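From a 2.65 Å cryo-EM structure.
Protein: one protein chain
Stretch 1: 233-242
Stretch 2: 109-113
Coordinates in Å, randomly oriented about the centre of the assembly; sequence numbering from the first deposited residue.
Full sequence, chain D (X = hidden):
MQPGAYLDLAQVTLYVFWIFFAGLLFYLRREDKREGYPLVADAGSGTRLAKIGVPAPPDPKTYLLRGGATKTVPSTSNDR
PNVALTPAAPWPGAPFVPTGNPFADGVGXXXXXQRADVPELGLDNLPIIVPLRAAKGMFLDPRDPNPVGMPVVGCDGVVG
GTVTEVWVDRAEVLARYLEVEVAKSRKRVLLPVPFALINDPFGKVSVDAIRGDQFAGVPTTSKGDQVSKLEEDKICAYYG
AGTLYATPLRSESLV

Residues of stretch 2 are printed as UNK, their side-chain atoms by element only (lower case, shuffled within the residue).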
ATOM      1  N   ASP D 233     -22.233 -24.678  -1.669  1.00 50.73           N
ATOM      2  CA  ASP D 233     -22.754 -23.664  -2.577  1.00 50.73           C
ATOM      3  C   ASP D 233     -24.270 -23.681  -2.623  1.00 50.73           C
ATOM      4  O   ASP D 233     -24.895 -22.623  -2.673  1.00 50.73           O
ATOM      5  CB  ASP D 233     -22.193 -23.796  -3.990  1.00 50.73           C
ATOM      6  CG  ASP D 233     -20.908 -23.032  -4.176  1.00 50.73           C
ATOM      7  OD1 ASP D 233     -20.564 -22.216  -3.298  1.00 50.73           O
ATOM      8  OD2 ASP D 233     -20.310 -23.141  -5.257  1.00 50.73           O
ATOM      9  N   LYS D 234     -24.886 -24.861  -2.602  1.00 49.94           N
ATOM     10  CA  LYS D 234     -26.341 -24.903  -2.696  1.00 49.94           C
ATOM     11  C   LYS D 234     -26.995 -24.231  -1.497  1.00 49.94           C
ATOM     12  O   LYS D 234     -27.977 -23.500  -1.651  1.00 49.94           O
ATOM     13  CB  LYS D 234     -26.820 -26.341  -2.838  1.00 49.94           C
ATOM     14  CG  LYS D 234     -26.815 -26.808  -4.264  1.00 49.94           C
ATOM     15  CD  LYS D 234     -27.293 -28.225  -4.385  1.00 49.94           C
ATOM     16  CE  LYS D 234     -27.095 -28.740  -5.790  1.00 49.94           C
ATOM     17  NZ  LYS D 234     -27.398 -30.191  -5.876  1.00 49.94           N
ATOM     18  N   ILE D 235     -26.442 -24.427  -0.302  1.00 52.64           N
ATOM     19  CA  ILE D 235     -27.031 -23.837   0.895  1.00 52.64           C
ATOM     20  C   ILE D 235     -26.819 -22.328   0.908  1.00 52.64           C
ATOM     21  O   ILE D 235     -27.768 -21.553   1.098  1.00 52.64           O
ATOM     22  CB  ILE D 235     -26.454 -24.504   2.153  1.00 52.64           C
ATOM     23  CG1 ILE D 235     -26.943 -25.944   2.246  1.00 52.64           C
ATOM     24  CG2 ILE D 235     -26.852 -23.740   3.390  1.00 52.64           C
ATOM     25  CD1 ILE D 235     -26.060 -26.828   3.073  1.00 52.64           C
ATOM     26  N   CYS D 236     -25.575 -21.886   0.708  1.00 53.03           N
ATOM     27  CA  CYS D 236     -25.336 -20.448   0.674  1.00 53.03           C
ATOM     28  C   CYS D 236     -26.114 -19.776  -0.448  1.00 53.03           C
ATOM     29  O   CYS D 236     -26.526 -18.624  -0.308  1.00 53.03           O
ATOM     30  CB  CYS D 236     -23.845 -20.150   0.545  1.00 53.03           C
ATOM     31  SG  CYS D 236     -22.792 -21.066   1.677  1.00 53.03           S
ATOM     32  N   ALA D 237     -26.367 -20.486  -1.545  1.00 49.31           N
ATOM     33  CA  ALA D 237     -27.121 -19.912  -2.647  1.00 49.31           C
ATOM     34  C   ALA D 237     -28.604 -19.845  -2.330  1.00 49.31           C
ATOM     35  O   ALA D 237     -29.274 -18.875  -2.697  1.00 49.31           O
ATOM     36  CB  ALA D 237     -26.883 -20.729  -3.912  1.00 49.31           C
ATOM     37  N   TYR D 238     -29.138 -20.866  -1.661  1.00 55.04           N
ATOM     38  CA  TYR D 238     -30.520 -20.796  -1.217  1.00 55.04           C
ATOM     39  C   TYR D 238     -30.725 -19.610  -0.296  1.00 55.04           C
ATOM     40  O   TYR D 238     -31.760 -18.940  -0.354  1.00 55.04           O
ATOM     41  CB  TYR D 238     -30.916 -22.090  -0.511  1.00 55.04           C
ATOM     42  CG  TYR D 238     -32.364 -22.124  -0.108  1.00 55.04           C
ATOM     43  CD1 TYR D 238     -33.327 -22.608  -0.972  1.00 55.04           C
ATOM     44  CD2 TYR D 238     -32.768 -21.667   1.132  1.00 55.04           C
ATOM     45  CE1 TYR D 238     -34.646 -22.637  -0.611  1.00 55.04           C
ATOM     46  CE2 TYR D 238     -34.086 -21.690   1.497  1.00 55.04           C
ATOM     47  CZ  TYR D 238     -35.021 -22.177   0.623  1.00 55.04           C
ATOM     48  OH  TYR D 238     -36.343 -22.203   0.988  1.00 55.04           O
ATOM     49  N   TYR D 239     -29.748 -19.328   0.557  1.00 54.78           N
ATOM     50  CA  TYR D 239     -29.906 -18.179   1.439  1.00 54.78           C
ATOM     51  C   TYR D 239     -29.664 -16.859   0.723  1.00 54.78           C
ATOM     52  O   TYR D 239     -30.304 -15.858   1.054  1.00 54.78           O
ATOM     53  CB  TYR D 239     -28.984 -18.311   2.642  1.00 54.78           C
ATOM     54  CG  TYR D 239     -29.512 -19.292   3.647  1.00 54.78           C
ATOM     55  CD1 TYR D 239     -30.472 -18.919   4.566  1.00 54.78           C
ATOM     56  CD2 TYR D 239     -29.071 -20.599   3.659  1.00 54.78           C
ATOM     57  CE1 TYR D 239     -30.962 -19.820   5.480  1.00 54.78           C
ATOM     58  CE2 TYR D 239     -29.550 -21.501   4.566  1.00 54.78           C
ATOM     59  CZ  TYR D 239     -30.496 -21.108   5.472  1.00 54.78           C
ATOM     60  OH  TYR D 239     -30.969 -22.023   6.374  1.00 54.78           O
ATOM     61  N   GLY D 240     -28.762 -16.828  -0.256  1.00 51.77           N
ATOM     62  CA  GLY D 240     -28.562 -15.618  -1.026  1.00 51.77           C
ATOM     63  C   GLY D 240     -29.721 -15.268  -1.930  1.00 51.77           C
ATOM     64  O   GLY D 240     -29.904 -14.093  -2.252  1.00 51.77           O
ATOM     65  N   ALA D 241     -30.493 -16.263  -2.361  1.00 50.41           N
ATOM     66  CA  ALA D 241     -31.656 -15.979  -3.193  1.00 50.41           C
ATOM     67  C   ALA D 241     -32.639 -15.070  -2.479  1.00 50.41           C
ATOM     68  O   ALA D 241     -33.281 -14.228  -3.114  1.00 50.41           O
ATOM     69  CB  ALA D 241     -32.342 -17.278  -3.603  1.00 50.41           C
ATOM     70  N   GLY D 242     -32.763 -15.214  -1.162  1.00 54.57           N
ATOM     71  CA  GLY D 242     -33.686 -14.392  -0.412  1.00 54.57           C
ATOM     72  C   GLY D 242     -33.341 -12.923  -0.407  1.00 54.57           C
ATOM     73  O   GLY D 242     -34.220 -12.093  -0.165  1.00 54.57           O
ATOM     74  N   UNK D 109     -29.050 -13.925  -7.539  1.00 41.73           N
ATOM     75  CA  UNK D 109     -28.370 -14.026  -6.241  1.00 41.73           C
ATOM     76  C   UNK D 109     -28.446 -15.407  -5.626  1.00 41.73           C
ATOM     77  O   UNK D 109     -27.706 -15.680  -4.676  1.00 41.73           O
ATOM     78  c   UNK D 109     -30.033 -12.835  -7.558  1.00 41.73           C
ATOM     79  c   UNK D 109     -29.681 -12.057  -6.342  1.00 41.73           C
ATOM     80  c   UNK D 109     -29.111 -13.000  -5.380  1.00 41.73           C
ATOM     81  N   UNK D 110     -29.306 -16.283  -6.129  1.00 41.99           N
ATOM     82  CA  UNK D 110     -29.402 -17.642  -5.653  1.00 41.99           C
ATOM     83  C   UNK D 110     -28.638 -18.658  -6.463  1.00 41.99           C
ATOM     84  O   UNK D 110     -28.857 -19.860  -6.283  1.00 41.99           O
ATOM     85  N   UNK D 111     -27.744 -18.225  -7.341  1.00 42.95           N
ATOM     86  CA  UNK D 111     -27.001 -19.143  -8.184  1.00 42.95           C
ATOM     87  C   UNK D 111     -25.889 -19.824  -7.401  1.00 42.95           C
ATOM     88  O   UNK D 111     -25.381 -19.296  -6.411  1.00 42.95           O
ATOM     89  o   UNK D 111     -27.371 -17.565  -9.967  1.00 42.95           O
ATOM     90  c   UNK D 111     -26.407 -18.402  -9.373  1.00 42.95           C
ATOM     91  N   UNK D 112     -25.516 -21.013  -7.859  1.00 45.01           N
ATOM     92  CA  UNK D 112     -24.386 -21.735  -7.304  1.00 45.01           C
ATOM     93  C   UNK D 112     -23.576 -22.317  -8.447  1.00 45.01           C
ATOM     94  O   UNK D 112     -24.011 -22.339  -9.598  1.00 45.01           O
ATOM     95  o   UNK D 112     -28.519 -26.489  -8.540  1.00 45.01           O
ATOM     96  c   UNK D 112     -28.069 -24.454  -7.420  1.00 45.01           C
ATOM     97  c   UNK D 112     -25.382 -24.984  -7.529  1.00 45.01           C
ATOM     98  c   UNK D 112     -27.616 -25.605  -8.007  1.00 45.01           C
ATOM     99  c   UNK D 112     -24.830 -22.838  -6.341  1.00 45.01           C
ATOM    100  c   UNK D 112     -27.171 -23.570  -6.885  1.00 45.01           C
ATOM    101  c   UNK D 112     -25.813 -23.815  -6.931  1.00 45.01           C
ATOM    102  c   UNK D 112     -26.274 -25.874  -8.065  1.00 45.01           C
ATOM    103  N   UNK D 113     -22.376 -22.770  -8.125  1.00 45.41           N
ATOM    104  CA  UNK D 113     -21.516 -23.425  -9.093  1.00 45.41           C
ATOM    105  C   UNK D 113     -21.602 -24.931  -8.919  1.00 45.41           C
ATOM    106  O   UNK D 113     -21.811 -25.436  -7.816  1.00 45.41           O
ATOM    107  c   UNK D 113     -20.068 -22.964  -8.941  1.00 45.41           C
TER

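Position 109 carries three side-chain carbons and no heteroatom. They run from CA back to the backbone N and close a five-membered ring. Its CB lies 3.4 Å from the O of Gly240. The backbone O of 109 is 3.7 Å from the N of Ala241, but it is not a hydrogen bond; that N donates to the O of Ala237 within the helix. A side chain that closes onto its own backbone nitrogen identifies Pro109. Its ring pucker is C-gamma exo.

Position 110 has backbone atoms only. Its CA comes within 3.6 Å of the CB of Ala241 and 3.2 Å of the O of Ala237. The second approach is a CA-H...O contact, with an angle of 134° at the hydrogen. A CB built here in ideal geometry would sit 2.6 Å from the CB of Ala241, which is a clash. The residue is Gly110. The lack of a side chain lets its backbone lie directly against the helix, and its CA is 3.7 Å from the CA of Ala241.

Position 111 has two side-chain atoms, one carbon and then one oxygen, unbranched. CA-to-CB points away from the helix, and the side chain stays 6.0 Å or more from it. The backbone makes the contact instead: the O of 111 is 3.2 Å from the CB of Ala237. One carbon bearing one oxygen is Ser111. Its chi1 is m, and its OG is hydrogen-bonded to a residue adjoining one of the stretches.

Position 112 has eight side-chain atoms: one carbon, then a ring of six carbons, and an oxygen on the ring carbon farthest from the backbone. CA-to-CB points toward the helix. The CB lies 3.7 Å from the CB of Asp233 and 3.8 Å from the CB of Ala237. A six-membered carbon ring with a terminal oxygen is Tyr112, with chi1 p. The CG of Lys234 sits over one face of the ring, 3.8 Å from the centroid of Tyr112 and 5° off the normal, a CH-pi contact. Further along the same lysine, its CE is 3.8 Å from the CE2 of Tyr112. The CB of Ala237 lies at the ring edge, near its plane.

Position 113 has a single side-chain carbon, the CB, which is 3.7 Å from the OD2 of Asp233. One carbon and nothing more is Ala113. The N of Ala113 is 3.6 Å from that same OD2, without a hydrogen bond; this oxygen is satisfied elsewhere in the structure.

The contact works by packing. No hydrogen bond crosses it, and it buries 389 Å² in all. Small residues on the helix let the loop come close. Ala237 is central: its CB is 3.2 Å from the O of Gly110 and meets the CB of Tyr112. Gly240 leaves room for Pro109, since an ideal CB there would come 2.8 Å from the O of Pro109. Tyr112 has the largest covered area of either stretch, and the aliphatic part of Lys234 lies across its ring.

Stretch 2 (109-113) PGSYA
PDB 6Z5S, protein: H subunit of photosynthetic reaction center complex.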